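Beta-Ala-His dipeptidase (Homo sapiens, PDB 3DLJ) hydrolyses Xaa-His dipeptides, carnosine and anserine above all, as a secreted homodimeric zinc-dependent metallopeptidase of the M20 family. Local coordinates at residues V35-D40 with L52-A57; S41-P46 with V113-R118; R47-L52 with Q84-P89; V73-Q78 with P89-A94; T104-G109 with R194-V199. One frame throughout, in Å; residues are numbered along the deposited sequence.

Contact 1 of 5, residues V35-D40 with L52-A57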
# COMPACT_ATOMS: atom_id res chain seq x y z
N VAL A 35 -2.56 -9.64 14.43
CA VAL A 35 -1.16 -9.54 14.03
C VAL A 35 -0.37 -10.85 14.23
O VAL A 35 0.52 -11.18 13.45
CB VAL A 35 -0.46 -8.33 14.78
CG1 VAL A 35 1.08 -8.50 14.83
CG2 VAL A 35 -0.85 -6.98 14.14
N ALA A 36 -0.71 -11.60 15.28
CA ALA A 36 -0.09 -12.88 15.60
C ALA A 36 -0.44 -14.00 14.59
O ALA A 36 0.21 -15.04 14.56
CB ALA A 36 -0.44 -13.29 17.03
N ILE A 37 -1.47 -13.79 13.77
CA ILE A 37 -1.79 -14.70 12.68
C ILE A 37 -0.88 -14.32 11.50
O ILE A 37 -1.01 -13.26 10.93
CB ILE A 37 -3.27 -14.65 12.28
CG1 ILE A 37 -4.16 -14.90 13.54
CG2 ILE A 37 -3.57 -15.68 11.17
CD1 ILE A 37 -5.64 -14.70 13.33
N GLU A 38 0.07 -15.19 11.18
CA GLU A 38 1.12 -14.87 10.23
C GLU A 38 0.64 -15.00 8.78
O GLU A 38 1.07 -15.89 8.04
CB GLU A 38 2.35 -15.71 10.54
CG GLU A 38 2.77 -15.47 11.99
CD GLU A 38 4.08 -16.13 12.36
OE1 GLU A 38 4.84 -16.53 11.44
OE2 GLU A 38 4.36 -16.23 13.58
N SER A 39 -0.25 -14.07 8.40
CA SER A 39 -0.99 -14.14 7.12
C SER A 39 -0.18 -13.66 5.91
O SER A 39 -0.63 -12.84 5.10
CB SER A 39 -2.31 -13.37 7.25
OG SER A 39 -2.10 -12.08 7.80
N ASP A 40 1.00 -14.24 5.78
CA ASP A 40 1.98 -13.83 4.76
C ASP A 40 1.57 -14.42 3.39
O ASP A 40 1.60 -15.65 3.19
CB ASP A 40 3.34 -14.32 5.26
CG ASP A 40 4.49 -14.03 4.32
OD1 ASP A 40 4.28 -13.81 3.11
OD2 ASP A 40 5.65 -14.07 4.81
N LEU A 52 -2.97 -17.64 6.36
CA LEU A 52 -3.73 -16.65 5.63
C LEU A 52 -5.21 -17.04 5.54
O LEU A 52 -6.07 -16.18 5.66
CB LEU A 52 -3.10 -16.45 4.26
CG LEU A 52 -3.60 -15.38 3.30
CD1 LEU A 52 -3.93 -14.01 3.96
CD2 LEU A 52 -2.57 -15.26 2.18
N PHE A 53 -5.49 -18.33 5.34
CA PHE A 53 -6.87 -18.84 5.31
C PHE A 53 -7.54 -18.73 6.68
O PHE A 53 -8.74 -18.47 6.76
CB PHE A 53 -6.90 -20.31 4.87
CG PHE A 53 -7.04 -20.52 3.37
CD1 PHE A 53 -5.95 -20.34 2.52
CD2 PHE A 53 -8.27 -20.90 2.83
CE1 PHE A 53 -6.09 -20.53 1.14
CE2 PHE A 53 -8.41 -21.10 1.47
CZ PHE A 53 -7.33 -20.92 0.62
N ARG A 54 -6.76 -18.96 7.74
CA ARG A 54 -7.27 -18.86 9.10
C ARG A 54 -7.64 -17.41 9.44
O ARG A 54 -8.65 -17.18 10.09
CB ARG A 54 -6.26 -19.37 10.11
CG ARG A 54 -6.90 -19.59 11.46
CD ARG A 54 -5.99 -20.35 12.38
NE ARG A 54 -4.85 -19.53 12.74
CZ ARG A 54 -4.80 -18.71 13.79
NH1 ARG A 54 -3.68 -18.03 14.00
NH2 ARG A 54 -5.85 -18.57 14.61
N MET A 55 -6.83 -16.47 8.97
CA MET A 55 -7.08 -15.03 9.06
C MET A 55 -8.42 -14.63 8.45
O MET A 55 -9.22 -13.96 9.08
CB MET A 55 -5.92 -14.25 8.39
CG MET A 55 -5.97 -12.71 8.56
SD MET A 55 -5.71 -12.08 10.24
CE MET A 55 -7.41 -12.04 10.91
N MET A 56 -8.65 -15.02 7.20
CA MET A 56 -9.92 -14.76 6.53
C MET A 56 -11.08 -15.36 7.31
O MET A 56 -12.15 -14.76 7.38
CB MET A 56 -9.90 -15.27 5.09
CG MET A 56 -8.73 -14.67 4.26
SD MET A 56 -8.58 -12.89 4.47
CE MET A 56 -9.99 -12.31 3.52
N ALA A 57 -10.87 -16.55 7.89
CA ALA A 57 -11.91 -17.21 8.70
C ALA A 57 -12.20 -16.47 10.02
O ALA A 57 -13.36 -16.35 10.43
CB ALA A 57 -11.52 -18.67 8.97

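Contact 2 of 5, residues S41-P46 with V113-R118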
# COMPACT_ATOMS: atom_id res chain seq x y z
N SER A 41 1.17 -13.55 2.46
CA SER A 41 0.71 -13.97 1.12
C SER A 41 1.83 -14.07 0.08
O SER A 41 1.60 -14.57 -1.02
CB SER A 41 -0.34 -13.01 0.59
OG SER A 41 0.21 -11.70 0.45
N VAL A 42 3.01 -13.57 0.41
CA VAL A 42 4.08 -13.37 -0.57
C VAL A 42 4.96 -14.63 -0.66
O VAL A 42 5.44 -14.97 -1.74
CB VAL A 42 4.90 -12.06 -0.26
CG1 VAL A 42 6.19 -11.96 -1.09
CG2 VAL A 42 4.05 -10.81 -0.49
N GLN A 43 5.16 -15.32 0.47
CA GLN A 43 5.88 -16.58 0.51
C GLN A 43 5.00 -17.74 0.04
O GLN A 43 3.92 -17.99 0.60
CB GLN A 43 6.51 -16.85 1.90
CG GLN A 43 7.56 -15.79 2.33
CD GLN A 43 8.33 -16.16 3.62
OE1 GLN A 43 9.18 -17.07 3.62
NE2 GLN A 43 8.02 -15.46 4.71
N PRO A 44 5.47 -18.46 -1.01
CA PRO A 44 4.79 -19.65 -1.53
C PRO A 44 5.08 -20.86 -0.65
O PRO A 44 5.66 -21.85 -1.12
CB PRO A 44 5.41 -19.83 -2.91
CG PRO A 44 6.82 -19.25 -2.77
CD PRO A 44 6.73 -18.17 -1.73
N VAL A 45 4.71 -20.76 0.63
CA VAL A 45 5.07 -21.74 1.66
C VAL A 45 3.77 -22.18 2.32
O VAL A 45 3.05 -21.35 2.85
CB VAL A 45 6.01 -21.11 2.73
CG1 VAL A 45 6.33 -22.10 3.84
CG2 VAL A 45 7.30 -20.56 2.10
N PRO A 46 3.44 -23.49 2.26
CA PRO A 46 2.11 -23.91 2.77
C PRO A 46 1.80 -23.45 4.20
O PRO A 46 0.67 -23.06 4.47
CB PRO A 46 2.17 -25.44 2.68
CG PRO A 46 3.16 -25.71 1.60
CD PRO A 46 4.21 -24.65 1.75
N VAL A 113 -0.25 -9.79 4.82
CA VAL A 113 0.88 -8.92 5.17
C VAL A 113 2.14 -9.27 4.32
O VAL A 113 2.25 -10.39 3.74
CB VAL A 113 1.19 -9.00 6.70
CG1 VAL A 113 0.02 -8.47 7.53
CG2 VAL A 113 1.50 -10.43 7.11
N GLN A 114 3.04 -8.29 4.21
CA GLN A 114 4.39 -8.46 3.69
C GLN A 114 5.17 -9.38 4.64
O GLN A 114 4.93 -9.35 5.85
CB GLN A 114 5.10 -7.10 3.61
CG GLN A 114 4.70 -6.24 2.40
CD GLN A 114 5.26 -6.79 1.07
OE1 GLN A 114 6.42 -7.17 0.99
NE2 GLN A 114 4.42 -6.83 0.04
N PRO A 115 6.11 -10.19 4.10
CA PRO A 115 6.95 -11.03 4.96
C PRO A 115 7.66 -10.23 6.04
O PRO A 115 7.95 -9.05 5.86
CB PRO A 115 7.98 -11.60 3.99
CG PRO A 115 7.29 -11.62 2.66
CD PRO A 115 6.44 -10.35 2.67
N ALA A 116 7.91 -10.86 7.17
CA ALA A 116 8.68 -10.26 8.23
C ALA A 116 9.58 -11.32 8.85
O ALA A 116 9.11 -12.28 9.48
CB ALA A 116 7.77 -9.67 9.28
N ASP A 117 10.87 -11.15 8.67
CA ASP A 117 11.81 -11.98 9.39
C ASP A 117 12.47 -11.10 10.42
O ASP A 117 12.91 -10.00 10.11
CB ASP A 117 12.83 -12.61 8.44
CG ASP A 117 12.31 -13.93 7.82
OD1 ASP A 117 11.12 -14.29 8.04
OD2 ASP A 117 13.11 -14.60 7.11
N ARG A 118 12.54 -11.59 11.64
CA ARG A 118 13.18 -10.86 12.73
C ARG A 118 14.65 -10.54 12.44
O ARG A 118 15.15 -9.46 12.79
CB ARG A 118 13.04 -11.62 14.03
CG ARG A 118 13.41 -10.80 15.20
CD ARG A 118 13.03 -11.50 16.47
NE ARG A 118 13.34 -10.61 17.57
CZ ARG A 118 12.85 -10.74 18.79
NH1 ARG A 118 12.02 -11.75 19.08
NH2 ARG A 118 13.20 -9.84 19.71

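Contact 3 of 5, residues R47-L52 with Q84-P89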
# COMPACT_ATOMS: atom_id res chain seq x y z
N ARG A 47 2.79 -23.49 5.09
CA ARG A 47 2.66 -22.98 6.46
C ARG A 47 2.02 -21.59 6.54
O ARG A 47 1.14 -21.36 7.36
CB ARG A 47 4.03 -22.85 7.09
CG ARG A 47 4.48 -24.01 7.89
CD ARG A 47 6.01 -24.01 7.86
NE ARG A 47 6.53 -22.65 8.03
CZ ARG A 47 7.80 -22.33 7.84
NH1 ARG A 47 8.68 -23.25 7.44
NH2 ARG A 47 8.20 -21.08 8.03
N PHE A 48 2.49 -20.68 5.69
CA PHE A 48 2.00 -19.31 5.66
C PHE A 48 0.65 -19.16 4.97
O PHE A 48 -0.22 -18.44 5.46
CB PHE A 48 3.05 -18.38 5.04
CG PHE A 48 4.25 -18.17 5.91
CD1 PHE A 48 4.15 -17.47 7.12
CD2 PHE A 48 5.50 -18.68 5.54
CE1 PHE A 48 5.26 -17.28 7.94
CE2 PHE A 48 6.63 -18.49 6.34
CZ PHE A 48 6.51 -17.80 7.54
N ARG A 49 0.47 -19.82 3.82
CA ARG A 49 -0.81 -19.76 3.13
C ARG A 49 -1.97 -20.32 3.98
O ARG A 49 -3.10 -19.84 3.89
CB ARG A 49 -0.73 -20.48 1.78
CG ARG A 49 -1.90 -20.27 0.85
CD ARG A 49 -2.12 -18.80 0.59
NE ARG A 49 -0.95 -18.17 -0.04
CZ ARG A 49 -0.82 -18.00 -1.35
NH1 ARG A 49 -1.77 -18.40 -2.18
NH2 ARG A 49 0.26 -17.42 -1.82
N GLN A 50 -1.69 -21.33 4.81
CA GLN A 50 -2.71 -21.86 5.76
C GLN A 50 -3.12 -20.77 6.80
O GLN A 50 -4.30 -20.61 7.12
CB GLN A 50 -2.17 -23.11 6.47
CG GLN A 50 -3.25 -24.06 6.99
N GLU A 51 -2.13 -20.05 7.32
CA GLU A 51 -2.33 -18.96 8.27
C GLU A 51 -3.11 -17.80 7.66
O GLU A 51 -3.85 -17.09 8.33
CB GLU A 51 -0.98 -18.45 8.79
CG GLU A 51 -0.40 -19.30 9.89
CD GLU A 51 -1.37 -19.50 11.02
OE1 GLU A 51 -1.52 -18.56 11.85
OE2 GLU A 51 -2.00 -20.58 11.09
N LEU A 52 -2.97 -17.64 6.36
CA LEU A 52 -3.73 -16.65 5.63
C LEU A 52 -5.21 -17.04 5.54
O LEU A 52 -6.07 -16.18 5.66
CB LEU A 52 -3.10 -16.45 4.26
CG LEU A 52 -3.60 -15.38 3.30
CD1 LEU A 52 -3.93 -14.01 3.96
CD2 LEU A 52 -2.57 -15.26 2.18
N GLN A 84 4.05 -25.09 -10.27
CA GLN A 84 3.20 -25.49 -9.14
C GLN A 84 2.10 -24.47 -8.81
O GLN A 84 2.06 -23.38 -9.40
CB GLN A 84 4.06 -25.80 -7.91
N SER A 85 1.20 -24.81 -7.90
CA SER A 85 0.14 -23.89 -7.50
C SER A 85 -0.12 -23.85 -5.98
O SER A 85 0.42 -24.67 -5.23
CB SER A 85 -1.16 -24.18 -8.27
OG SER A 85 -1.88 -25.24 -7.69
N LEU A 86 -0.93 -22.88 -5.56
CA LEU A 86 -1.38 -22.70 -4.16
C LEU A 86 -2.83 -22.21 -4.18
O LEU A 86 -3.21 -21.46 -5.09
CB LEU A 86 -0.53 -21.66 -3.43
CG LEU A 86 0.78 -22.06 -2.75
CD1 LEU A 86 1.51 -20.82 -2.29
CD2 LEU A 86 0.56 -23.03 -1.58
N PRO A 87 -3.64 -22.61 -3.18
CA PRO A 87 -4.99 -22.04 -3.05
C PRO A 87 -4.93 -20.55 -2.71
O PRO A 87 -4.08 -20.15 -1.93
CB PRO A 87 -5.60 -22.80 -1.88
CG PRO A 87 -4.71 -23.95 -1.64
CD PRO A 87 -3.36 -23.58 -2.11
N ILE A 88 -5.81 -19.77 -3.32
CA ILE A 88 -5.99 -18.36 -2.95
C ILE A 88 -6.97 -18.31 -1.77
O ILE A 88 -7.95 -19.08 -1.76
CB ILE A 88 -6.53 -17.53 -4.13
CG1 ILE A 88 -5.55 -17.58 -5.32
CG2 ILE A 88 -6.77 -16.08 -3.75
CD1 ILE A 88 -6.26 -17.45 -6.67
N PRO A 89 -6.68 -17.46 -0.75
CA PRO A 89 -7.61 -17.19 0.35
C PRO A 89 -8.94 -16.60 -0.12
O PRO A 89 -8.95 -15.80 -1.06
CB PRO A 89 -6.86 -16.16 1.21
CG PRO A 89 -5.84 -15.59 0.31
CD PRO A 89 -5.40 -16.76 -0.52

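Contact 4 of 5, residues V73-Q78 with P89-A94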
# COMPACT_ATOMS: atom_id res chain seq x y z
N VAL A 73 -15.95 -16.10 -0.39
CA VAL A 73 -15.97 -16.55 -1.78
C VAL A 73 -14.73 -17.38 -2.13
O VAL A 73 -13.60 -16.90 -2.02
CB VAL A 73 -16.02 -15.32 -2.74
CG1 VAL A 73 -16.02 -15.76 -4.21
CG2 VAL A 73 -17.22 -14.42 -2.42
N ASP A 74 -14.96 -18.61 -2.58
CA ASP A 74 -13.87 -19.48 -3.02
C ASP A 74 -13.19 -18.87 -4.25
O ASP A 74 -13.85 -18.55 -5.25
CB ASP A 74 -14.41 -20.90 -3.29
N MET A 75 -11.87 -18.69 -4.18
CA MET A 75 -11.13 -17.99 -5.23
C MET A 75 -10.32 -18.91 -6.18
O MET A 75 -9.82 -18.45 -7.21
CB MET A 75 -10.21 -16.92 -4.62
CG MET A 75 -10.92 -15.88 -3.74
SD MET A 75 -12.21 -14.98 -4.62
CE MET A 75 -11.24 -13.78 -5.54
N GLY A 76 -10.21 -20.19 -5.82
CA GLY A 76 -9.47 -21.16 -6.64
C GLY A 76 -7.96 -21.02 -6.55
O GLY A 76 -7.47 -20.29 -5.70
N PRO A 77 -7.21 -21.72 -7.44
CA PRO A 77 -5.73 -21.79 -7.41
C PRO A 77 -4.96 -20.55 -7.90
O PRO A 77 -5.43 -19.80 -8.75
CB PRO A 77 -5.41 -22.99 -8.33
CG PRO A 77 -6.74 -23.67 -8.59
CD PRO A 77 -7.76 -22.58 -8.49
N GLN A 78 -3.78 -20.37 -7.32
CA GLN A 78 -2.83 -19.39 -7.75
C GLN A 78 -1.73 -20.14 -8.51
O GLN A 78 -0.96 -20.89 -7.91
CB GLN A 78 -2.23 -18.67 -6.54
CG GLN A 78 -1.18 -17.62 -6.84
CD GLN A 78 -0.39 -17.20 -5.61
OE1 GLN A 78 -0.48 -17.83 -4.55
NE2 GLN A 78 0.38 -16.13 -5.73
N PRO A 89 -6.68 -17.46 -0.75
CA PRO A 89 -7.61 -17.19 0.35
C PRO A 89 -8.94 -16.60 -0.12
O PRO A 89 -8.95 -15.80 -1.06
CB PRO A 89 -6.86 -16.16 1.21
CG PRO A 89 -5.84 -15.59 0.31
CD PRO A 89 -5.40 -16.76 -0.52
N PRO A 90 -10.05 -16.98 0.55
CA PRO A 90 -11.36 -16.49 0.14
C PRO A 90 -11.45 -14.98 0.27
O PRO A 90 -10.69 -14.37 1.02
CB PRO A 90 -12.34 -17.19 1.10
CG PRO A 90 -11.53 -17.57 2.28
CD PRO A 90 -10.16 -17.89 1.71
N VAL A 91 -12.35 -14.39 -0.51
CA VAL A 91 -12.62 -12.99 -0.36
C VAL A 91 -13.89 -12.89 0.49
O VAL A 91 -14.88 -13.58 0.22
CB VAL A 91 -12.76 -12.26 -1.71
CG1 VAL A 91 -13.36 -10.89 -1.51
CG2 VAL A 91 -11.38 -12.13 -2.40
N ILE A 92 -13.85 -12.06 1.53
CA ILE A 92 -15.05 -11.80 2.29
C ILE A 92 -15.86 -10.74 1.56
O ILE A 92 -15.34 -9.67 1.23
CB ILE A 92 -14.75 -11.36 3.73
CG1 ILE A 92 -14.16 -12.54 4.50
CG2 ILE A 92 -16.04 -10.80 4.40
CD1 ILE A 92 -13.64 -12.17 5.85
N LEU A 93 -17.12 -11.08 1.29
CA LEU A 93 -18.11 -10.13 0.80
C LEU A 93 -19.25 -10.07 1.80
O LEU A 93 -20.11 -10.96 1.81
CB LEU A 93 -18.63 -10.55 -0.58
CG LEU A 93 -17.69 -10.48 -1.79
CD1 LEU A 93 -18.47 -10.88 -3.02
CD2 LEU A 93 -17.12 -9.09 -1.96
N ALA A 94 -19.27 -9.01 2.62
CA ALA A 94 -20.19 -8.90 3.75
C ALA A 94 -21.09 -7.66 3.70
O ALA A 94 -20.65 -6.60 3.26
CB ALA A 94 -19.42 -8.93 5.06

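Contact 5 of 5, residues T104-G109 with R194-V199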
# COMPACT_ATOMS: atom_id res chain seq x y z
N THR A 104 -25.75 3.42 1.23
CA THR A 104 -24.83 2.30 1.44
C THR A 104 -23.37 2.64 1.14
O THR A 104 -23.05 3.11 0.04
CB THR A 104 -25.23 1.05 0.61
OG1 THR A 104 -26.57 0.65 0.95
CG2 THR A 104 -24.26 -0.12 0.85
N VAL A 105 -22.50 2.38 2.12
CA VAL A 105 -21.06 2.58 1.99
C VAL A 105 -20.30 1.24 2.03
O VAL A 105 -20.57 0.40 2.88
CB VAL A 105 -20.50 3.51 3.14
CG1 VAL A 105 -19.03 3.73 2.99
CG2 VAL A 105 -21.24 4.86 3.17
N CYS A 106 -19.34 1.07 1.12
CA CYS A 106 -18.55 -0.14 1.08
C CYS A 106 -17.11 0.10 1.50
O CYS A 106 -16.49 1.06 1.09
CB CYS A 106 -18.60 -0.77 -0.32
SG CYS A 106 -17.81 -2.40 -0.44
N PHE A 107 -16.57 -0.79 2.33
CA PHE A 107 -15.18 -0.69 2.77
C PHE A 107 -14.32 -1.80 2.21
O PHE A 107 -14.67 -2.97 2.32
CB PHE A 107 -15.11 -0.74 4.30
CG PHE A 107 -13.71 -0.71 4.86
CD1 PHE A 107 -13.06 0.49 5.08
CD2 PHE A 107 -13.06 -1.90 5.17
CE1 PHE A 107 -11.76 0.50 5.61
CE2 PHE A 107 -11.77 -1.89 5.69
CZ PHE A 107 -11.11 -0.69 5.90
N TYR A 108 -13.17 -1.45 1.64
CA TYR A 108 -12.23 -2.43 1.13
C TYR A 108 -11.01 -2.48 2.06
O TYR A 108 -10.44 -1.43 2.41
CB TYR A 108 -11.78 -2.15 -0.34
CG TYR A 108 -10.51 -2.91 -0.67
CD1 TYR A 108 -10.55 -4.23 -1.19
CD2 TYR A 108 -9.26 -2.37 -0.38
CE1 TYR A 108 -9.36 -4.94 -1.43
CE2 TYR A 108 -8.09 -3.07 -0.61
CZ TYR A 108 -8.14 -4.34 -1.12
OH TYR A 108 -6.95 -4.99 -1.33
N GLY A 109 -10.60 -3.68 2.45
CA GLY A 109 -9.30 -3.84 3.12
C GLY A 109 -8.64 -5.16 2.78
O GLY A 109 -9.22 -5.96 2.06
N ARG A 194 -24.05 -6.70 -8.85
CA ARG A 194 -24.61 -7.70 -7.95
C ARG A 194 -24.39 -7.23 -6.51
O ARG A 194 -25.26 -6.59 -5.95
CB ARG A 194 -23.99 -9.07 -8.26
CG ARG A 194 -24.91 -10.27 -8.06
CD ARG A 194 -24.42 -11.47 -8.88
N PHE A 195 -23.21 -7.50 -5.95
CA PHE A 195 -22.83 -6.97 -4.64
C PHE A 195 -22.64 -5.44 -4.65
O PHE A 195 -22.94 -4.76 -3.66
CB PHE A 195 -21.55 -7.66 -4.14
CG PHE A 195 -21.07 -7.19 -2.78
CD1 PHE A 195 -20.12 -6.16 -2.67
CD2 PHE A 195 -21.54 -7.80 -1.60
CE1 PHE A 195 -19.67 -5.73 -1.41
CE2 PHE A 195 -21.07 -7.39 -0.35
CZ PHE A 195 -20.14 -6.36 -0.26
N PHE A 196 -22.16 -4.90 -5.77
CA PHE A 196 -21.86 -3.47 -5.85
C PHE A 196 -23.02 -2.64 -6.38
O PHE A 196 -22.93 -1.41 -6.47
CB PHE A 196 -20.57 -3.22 -6.65
CG PHE A 196 -19.33 -3.71 -5.94
CD1 PHE A 196 -18.72 -4.90 -6.34
CD2 PHE A 196 -18.80 -3.00 -4.86
CE1 PHE A 196 -17.58 -5.37 -5.67
CE2 PHE A 196 -17.67 -3.46 -4.17
CZ PHE A 196 -17.05 -4.65 -4.59
N SER A 197 -24.11 -3.33 -6.71
CA SER A 197 -25.34 -2.69 -7.14
C SER A 197 -25.87 -1.83 -5.99
O SER A 197 -26.21 -2.35 -4.92
CB SER A 197 -26.37 -3.76 -7.57
OG SER A 197 -27.61 -3.21 -8.00
N GLY A 198 -25.89 -0.52 -6.19
CA GLY A 198 -26.43 0.39 -5.17
C GLY A 198 -25.51 0.78 -4.03
O GLY A 198 -25.93 1.49 -3.10
N VAL A 199 -24.25 0.32 -4.07
CA VAL A 199 -23.21 0.84 -3.18
C VAL A 199 -22.97 2.31 -3.58
O VAL A 199 -22.66 2.61 -4.73
CB VAL A 199 -21.89 -0.01 -3.30
CG1 VAL A 199 -20.72 0.67 -2.60
CG2 VAL A 199 -22.10 -1.41 -2.76

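Contact 1 of 5, residues V35-D40 with L52-A57
Ile37 lays its ethyl arm across the guanidinium of Arg54 and, a little deeper, against the side chain of Met55. The branched residue serves two partners: CG1 reaches Arg54 NH1 at 3.2 Å, while the other branch, CG2, meets Met55 CB at 3.9 Å. With CG2 anti to its backbone N, the isoleucine points this methyl group into the helix surface. The Arg54 chain bends at chi3, and its guanidinium lies with one face against Ile37 CD1; NH1 finds its charge partner one turn earlier, in a salt bridge to Glu51 OE1. Met55, bent at chi2 and chi3, crosses Ile37 obliquely, with SD 4.1 Å from Ile37 CD1. Farther along the loop, Ser39 CB touches both Leu52 CD1 at 3.7 Å and Met55 CB at 3.9 Å. A small residue suits this spot, because the backbones come within 4.0 Å at the CA atoms of Ser39 and Leu52. Its buried OG does not go wanting: it bonds Leu111 O and Lys145 NZ. The side chain of Leu52 also lies about 4 Å from that of Asp112, probably catalytic. The contact thus folds the loop between helices 24-35 and 46-65 back onto the second helix. No hydrogen bond crosses it; apolar packing holds the pieces together, and the serine hydroxyl and the arginine charge find partners outside the two segments, the arginine on the exposed side.

Contact 2 of 5, residues S41-P46 with V113-R118
Gln43 NE2, which donates to Asp40 OD2, rests against the ring of Pro115, 3.9 Å from CB. The same carboxylate takes the N-H of Val42 on its OD1, so Asp40 holds two consecutive residues of the loop, Val42 by its backbone and Gln43 by its side chain. Val42 then packs its branched carbon on the proline: CB lies 3.7 Å from Pro115 CD, and the two side chains cross at about a right angle. CG1, anti to the backbone N (chi1 168°), reaches Pro115 CG at 3.9 Å. The other branch, CG2, touches Gln114 NE2 at 4.0 Å. Gln114 folds at chi2, and its amide nitrogen is bonded to OE2 of the zinc ligand Glu178, with a zinc ion about 5 Å from the side chain. Ser41, near Val113 O, has its OG hydrogen-bonded to OD2 of Asp112, an active-site residue by similarity. A rigid ring suits position 115, offering Val42 a compact apolar flank. An alanine here would probably open a gap beside Val42, whose CB and methyl groups would lose CG and CD as neighbours. No hydrogen bond runs between 41-46 and 113-118, though the backbone of Ser39, just before, is bonded to that of Val113. The apolar packing of Val42 on Pro115 therefore lies next to polar groups that lead to Glu178 and Asp112.

Contact 3 of 5, residues R47-L52 with Q84-P89
Arg49 sends CG anti to its backbone N (chi1 -169°) and then bends at both chi2 and chi3, which brings CD and NE toward residues 84-89; the guanidinium then lies with a face on Leu86 CD1 and its edge at Pro87 O. NH1 donates to Pro87 O at 2.9 Å, with an N-H...O angle of 153°. The oxygen sits near the guanidinium plane, but the nitrogen lies 41° out of the carbonyl plane, above it. NH1 serves a second acceptor, Gln78 OE1, while NH2 makes a weak bond to Ser41 O, so one head ties together the loop before helix 46-65 and both strands of the small hairpin. Leu86 CD1 is 3.7 Å from NH2 and offset toward the rim of the group. Below the head, the aliphatic part of the arginine is used as well: its CD meets Pro89 CD at 4.0 Å, the two side chains crossing at about a right angle. One turn later on the helix, Leu52 presses its branch point on the same proline, CG to CG at 3.7 Å. Pro89, just past the strand, turns its compact ring toward the helix, whereas Pro87 contributes its carbonyl. A methionine in place of Arg49 would probably leave Pro87 O and Gln78 OE1 without this donor and so weaken the tie between helix and hairpin. Buried as it is, the guanidinium has neutral oxygens as its acceptors here, and its positive charge is probably stabilised by carbonyl and amide dipoles rather than by a counter-charge in this contact, with Leu86 covering one face.

Contact 4 of 5, residues V73-Q78 with P89-A94
Val73 and Val91 face each other as an antiparallel hydrogen-bonded pair, and here the contact is tight. Val73 N donates to Val91 O at 2.8 Å, almost straight at 174°. The return bond, Val91 N to Val73 O, is longer at 3.2 Å; its donor lies in the carbonyl plane, on a lone pair. The same Val73 oxygen receives a CA-H contact from Pro90 CA at 3.1 Å. Both valines, beta-branched and well suited to strands, turn their side chains to one face of the sheet, which helix 184-191 covers with Leu184 and Leu187. On that face Val73 CG2 meets Leu93 CD1 at 3.8 Å. Met75, bent at chi2 and chi3, crosses Val91 obliquely and sets CE against Val91 CG2 at 3.5 Å, while its CG lies 3.3 Å from Pro89 O. The long, flexible thioether reaches Val91 from the loop. Beyond the paired residues the contact thins out toward solvent. Asp74, exposed, has its CB directed away from residues 89-94, and Gly76 is exposed too, adopting a positive phi of 75° where a CB would collide with Pro77 CD. There the chain leaves the large sheet to start the small hairpin of strands 77-79 and 85-87. Strand 69-73 is the outermost strand at this side of the large sheet, so at this end it is paired on one side only within the chain, by these two bonds, next to the pairing of Leu93 with Ala71, and by the shared apolar face: polar backbone paired inside the sheet, hydrocarbon and sulfur above it.

Contact 5 of 5, residues T104-G109 with R194-V199
Cys106 stands on strand 104-110, an inner strand of the six-stranded mixed sheet of this alpha/beta metallopeptidase, and points its sulfur at the two rings of Phe195 and Phe196 in a pair of sulfur-aromatic contacts. SG is anti to the backbone N (chi1 -173°), which carries it out from the strand to the phenylalanines. It meets Phe195 at the ring edge, 3.9 Å from CE1 and 80° off the ring normal. Toward Phe196 it comes obliquely, 3.9 Å from CE2. The rings themselves stand edge to face: Phe195 CD1 lies 3.8 Å above the plane of Phe196, over its centre, while Phe196 CE2 lies in the plane of Phe195 at its edge. Lys170 adds a cation-pi contact to Phe195, and Ile172 of strand 168-174 backs Phe196. Cysteine suits the strand because its slim, polarisable sulfur can serve two aromatic neighbours at once. After the rings the chain reverses in a type II turn from Phe196 to Val199, closed by Val199 N to Phe196 O at 3.2 Å. Gly198 occupies its third position with phi 82°, where a side chain would jam against the preceding carbonyl. The turn also passes beside Thr104, whose CB lies 3.8 Å from Gly198 O and whose OG1 is hydrogen-bonded to Asn168 ND2. Strand 201-204 follows and runs parallel to 104-110. The tightest point is a carbon pair: Val199 CG1 presses on Cys106 CB at 3.4 Å.

Contacts 1 and 3 share helix 46-65, meeting at Leu52, with centres about 10 Å apart. Contact 2 touches both, joining the loop ahead of that helix to the loop after strand 104-110, close to the zinc site. Contact 3 and contact 4, about 12 Å apart at their centres, share Pro89 and are joined by the hairpin of strands 77-79 and 85-87. Contact 4 lies at the outer strand of the large mixed sheet; contact 5, its centre about 17 Å from that of contact 4, lies on the same sheet. Contact 5 follows contacts 1, 3 and 4 along the chain, while its segments alternate with those of contact 2. Together they run from the catalytic surround, through the helix, to the sheet whose strand 104-110 ends at the zinc ligand His110.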